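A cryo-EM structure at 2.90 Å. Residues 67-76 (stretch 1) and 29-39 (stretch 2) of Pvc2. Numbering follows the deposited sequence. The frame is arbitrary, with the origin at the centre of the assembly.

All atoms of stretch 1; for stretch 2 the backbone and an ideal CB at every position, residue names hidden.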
# COMPACT_ATOMS: atom_id res chain seq x y z
N LYS A 67 -49.99 0.45 53.62
CA LYS A 67 -50.39 0.92 52.30
C LYS A 67 -49.50 2.06 51.83
O LYS A 67 -49.25 2.21 50.63
CB LYS A 67 -51.86 1.34 52.31
CG LYS A 67 -52.45 1.61 50.95
CD LYS A 67 -53.90 2.03 51.06
CE LYS A 67 -54.84 0.85 51.02
NZ LYS A 67 -56.26 1.29 50.90
N LEU A 68 -48.99 2.87 52.77
CA LEU A 68 -48.14 3.99 52.40
C LEU A 68 -46.74 3.53 52.00
O LEU A 68 -46.15 4.08 51.07
CB LEU A 68 -48.07 4.99 53.55
CG LEU A 68 -47.13 6.19 53.38
CD1 LEU A 68 -47.54 7.04 52.19
CD2 LEU A 68 -47.07 7.02 54.65
N ASP A 69 -46.22 2.50 52.68
CA ASP A 69 -44.85 2.04 52.44
C ASP A 69 -44.69 1.44 51.05
O ASP A 69 -43.76 1.79 50.31
CB ASP A 69 -44.47 0.99 53.48
CG ASP A 69 -43.66 1.55 54.61
OD1 ASP A 69 -42.75 0.84 55.07
OD2 ASP A 69 -43.93 2.70 55.03
N VAL A 70 -45.59 0.53 50.68
CA VAL A 70 -45.48 -0.15 49.39
C VAL A 70 -45.82 0.78 48.24
O VAL A 70 -45.40 0.54 47.11
CB VAL A 70 -46.36 -1.41 49.40
CG1 VAL A 70 -45.97 -2.31 50.55
CG2 VAL A 70 -47.84 -1.05 49.51
N SER A 71 -46.55 1.86 48.51
CA SER A 71 -46.89 2.83 47.48
C SER A 71 -45.74 3.79 47.22
O SER A 71 -45.55 4.24 46.08
CB SER A 71 -48.14 3.60 47.89
OG SER A 71 -47.93 4.32 49.08
N VAL A 72 -44.96 4.12 48.25
CA VAL A 72 -43.84 5.04 48.09
C VAL A 72 -42.65 4.32 47.44
O VAL A 72 -41.95 4.90 46.60
CB VAL A 72 -43.49 5.66 49.46
CG1 VAL A 72 -42.14 6.34 49.45
CG2 VAL A 72 -44.55 6.67 49.85
N ARG A 73 -42.44 3.04 47.78
CA ARG A 73 -41.35 2.28 47.17
C ARG A 73 -41.62 2.02 45.69
O ARG A 73 -40.71 2.08 44.86
CB ARG A 73 -41.14 0.97 47.92
CG ARG A 73 -40.07 0.07 47.31
CD ARG A 73 -39.77 -1.14 48.16
NE ARG A 73 -39.16 -2.20 47.37
CZ ARG A 73 -38.70 -3.33 47.88
NH1 ARG A 73 -38.78 -3.56 49.18
NH2 ARG A 73 -38.16 -4.24 47.08
N ALA A 74 -42.88 1.76 45.34
CA ALA A 74 -43.24 1.61 43.93
C ALA A 74 -43.15 2.93 43.18
O ALA A 74 -42.96 2.94 41.96
CB ALA A 74 -44.65 1.03 43.81
N TYR A 75 -43.29 4.05 43.89
CA TYR A 75 -43.16 5.36 43.26
C TYR A 75 -41.71 5.68 42.92
O TYR A 75 -41.43 6.20 41.84
CB TYR A 75 -43.75 6.43 44.18
CG TYR A 75 -43.35 7.83 43.82
CD1 TYR A 75 -43.85 8.45 42.68
CD2 TYR A 75 -42.49 8.56 44.63
CE1 TYR A 75 -43.49 9.73 42.35
CE2 TYR A 75 -42.12 9.84 44.30
CZ TYR A 75 -42.63 10.42 43.17
OH TYR A 75 -42.26 11.70 42.84
N PHE A 76 -40.79 5.38 43.83
CA PHE A 76 -39.38 5.69 43.60
C PHE A 76 -38.70 4.68 42.69
O PHE A 76 -37.68 5.00 42.08
CB PHE A 76 -38.63 5.77 44.92
CG PHE A 76 -38.87 7.05 45.67
CD1 PHE A 76 -38.44 8.25 45.14
CD2 PHE A 76 -39.51 7.04 46.89
CE1 PHE A 76 -38.65 9.43 45.82
CE2 PHE A 76 -39.72 8.22 47.58
CZ PHE A 76 -39.29 9.41 47.04
N UNK A 29 -44.50 16.88 40.74
CA UNK A 29 -44.25 16.80 42.18
C UNK A 29 -45.52 16.30 42.85
O UNK A 29 -46.44 17.10 43.08
CB UNK A 29 -43.82 18.15 42.75
N UNK A 30 -45.63 15.02 43.17
CA UNK A 30 -46.87 14.51 43.75
C UNK A 30 -47.00 14.82 45.22
O UNK A 30 -46.04 15.15 45.91
CB UNK A 30 -46.96 13.00 43.54
N UNK A 31 -48.24 14.71 45.71
CA UNK A 31 -48.55 14.80 47.12
C UNK A 31 -49.31 13.53 47.48
O UNK A 31 -50.42 13.30 46.96
CB UNK A 31 -49.35 16.06 47.45
N UNK A 32 -48.72 12.71 48.33
CA UNK A 32 -49.32 11.44 48.69
C UNK A 32 -50.27 11.64 49.86
O UNK A 32 -49.85 12.10 50.93
CB UNK A 32 -48.25 10.41 49.03
N UNK A 33 -51.54 11.34 49.65
CA UNK A 33 -52.50 11.38 50.74
C UNK A 33 -52.22 10.23 51.70
O UNK A 33 -52.06 9.08 51.29
CB UNK A 33 -53.93 11.31 50.21
N UNK A 34 -52.13 10.55 52.99
CA UNK A 34 -51.79 9.59 54.02
C UNK A 34 -52.98 9.47 54.96
O UNK A 34 -53.55 10.48 55.37
CB UNK A 34 -50.52 10.00 54.77
N UNK A 35 -53.35 8.23 55.29
CA UNK A 35 -54.49 8.01 56.16
C UNK A 35 -54.16 8.43 57.59
O UNK A 35 -52.99 8.48 58.00
CB UNK A 35 -54.92 6.54 56.12
N UNK A 36 -55.20 8.73 58.36
CA UNK A 36 -55.03 8.79 59.79
C UNK A 36 -54.88 7.37 60.33
O UNK A 36 -55.21 6.40 59.65
CB UNK A 36 -56.21 9.51 60.45
N UNK A 37 -54.43 7.28 61.60
CA UNK A 37 -53.71 6.14 62.19
C UNK A 37 -52.38 5.89 61.49
O UNK A 37 -51.97 4.74 61.30
CB UNK A 37 -54.57 4.88 62.12
N UNK A 38 -51.69 6.96 61.10
CA UNK A 38 -50.30 6.90 60.66
C UNK A 38 -49.48 7.69 61.68
O UNK A 38 -49.60 8.91 61.77
CB UNK A 38 -50.13 7.45 59.24
N UNK A 39 -48.64 6.98 62.43
CA UNK A 39 -47.95 7.57 63.56
C UNK A 39 -46.69 8.34 63.18
O UNK A 39 -46.08 8.96 64.05
CB UNK A 39 -47.59 6.47 64.56

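The helix of residues 67-76 and the strand of residues 31-34 run nearly antiparallel, at 166°, with axes 10.0 Å apart at closest. That spacing leaves room for side chains between them, so the direction of CA-to-CB is the first evidence at each position.

At position 29 CA-to-CB points away and phi/psi of -120/99 is extended; stretch 1 sets no constraint. The residue is Val 29, which makes no contact.

Position 30 points toward the helix, its ideal CB 4.9 Å from Tyr 75 CE1. A phi of -79° admits proline, and a compact apolar group would suit the phenol ring. Pro 30 is found: its CG lies 3.6 Å from Tyr 75 CZ, and its CD 3.3 Å from Tyr 75 OH, a contact without a hydrogen bond.

Position 31 is extended and out of reach of the helix, so many residues would do; it is Val 31.

Position 32 points toward the helix. Its ideal CB is 4.7 Å from Leu 68 CD1 and 5.3 Å from Val 72 CG2, with the Tyr 75 ring farther along. A leucine or methionine could use this apolar surface, but a long, flat side chain would also reach the ring. Phe 32 does so with chi1 at -72° (m): its CZ lies 3.5 Å from Tyr 75 CG, over one face of that ring. Centroids 5.0 Å apart and planes at 70° make this an edge-to-face pair, with Phe 32 giving the edge. More of its surface is covered by stretch 1 (85 Å²) than of any other residue of stretch 2.

Position 33 points away, leaving size undetermined from this side; Ala 33 makes no contact.

Position 34 points sideways, yet its ideal CB is 4.6 Å from Leu 68 CD2, and the CA atoms of the two residues are 6.9 Å apart. Extended angles of -117/133 and an apolar neighbour favour valine or isoleucine, though others could fit. Val 34, with chi1 t, brings CG1 to 3.8 Å from Leu 68 CD2.

Positions 35 to 37 have no helix atom within 5.5 Å of their ideal CB atoms. Small, polar or charged residues would all suit 35 and 36; they are Asp 35 and Glu 36. At 37, phi/psi of 62/37 is left-handed, commonly glycine or asparagine, but here Gln 37.

Position 38 points toward the helix from a distance, so a side chain of some length is needed to touch Leu 68, polar or apolar. Asn 38, chi1 t, places ND2 3.5 Å from Leu 68 CD2, a packing contact.

Position 39 is out of reach, so the helix does not discriminate among side chains there; it is Gln 39, without contact.

Stretch 2, residues 29-39: VPVFAVDEQNQ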
# COMPACT_ATOMS: atom_id res chain seq x y z
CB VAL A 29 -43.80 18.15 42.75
CG1 VAL A 29 -43.44 18.00 44.22
CG2 VAL A 29 -42.63 18.71 41.97
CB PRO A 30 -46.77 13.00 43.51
CG PRO A 30 -45.33 12.74 43.50
CD PRO A 30 -44.69 13.93 42.86
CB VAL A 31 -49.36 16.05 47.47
CG1 VAL A 31 -50.01 15.92 48.83
CG2 VAL A 31 -48.45 17.23 47.50
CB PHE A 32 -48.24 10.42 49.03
CG PHE A 32 -47.47 9.92 47.84
CD1 PHE A 32 -46.43 10.66 47.31
CD2 PHE A 32 -47.80 8.71 47.25
CE1 PHE A 32 -45.74 10.21 46.21
CE2 PHE A 32 -47.10 8.26 46.16
CZ PHE A 32 -46.07 9.01 45.64
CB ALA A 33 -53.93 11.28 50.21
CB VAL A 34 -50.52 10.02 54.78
CG1 VAL A 34 -50.13 8.98 55.81
CG2 VAL A 34 -49.38 10.26 53.81
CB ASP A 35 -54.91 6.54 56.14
CG ASP A 35 -53.91 5.62 56.83
OD1 ASP A 35 -52.69 5.84 56.72
OD2 ASP A 35 -54.36 4.65 57.49
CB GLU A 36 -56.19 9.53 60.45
CG GLU A 36 -56.22 11.01 60.10
CD GLU A 36 -57.33 11.76 60.81
OE1 GLU A 36 -58.31 11.12 61.24
OE2 GLU A 36 -57.21 13.00 60.95
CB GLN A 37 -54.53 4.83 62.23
CG GLN A 37 -55.84 4.93 62.97
CD GLN A 37 -55.66 4.98 64.46
OE1 GLN A 37 -56.02 5.96 65.11
NE2 GLN A 37 -55.09 3.92 65.02
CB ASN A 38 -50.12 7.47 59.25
CG ASN A 38 -48.78 7.12 58.64
OD1 ASN A 38 -47.73 7.58 59.10
ND2 ASN A 38 -48.80 6.31 57.59
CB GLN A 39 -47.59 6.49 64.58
CG GLN A 39 -46.52 5.50 64.10
CD GLN A 39 -47.09 4.32 63.33
OE1 GLN A 39 -48.23 4.35 62.86
NE2 GLN A 39 -46.30 3.26 63.21
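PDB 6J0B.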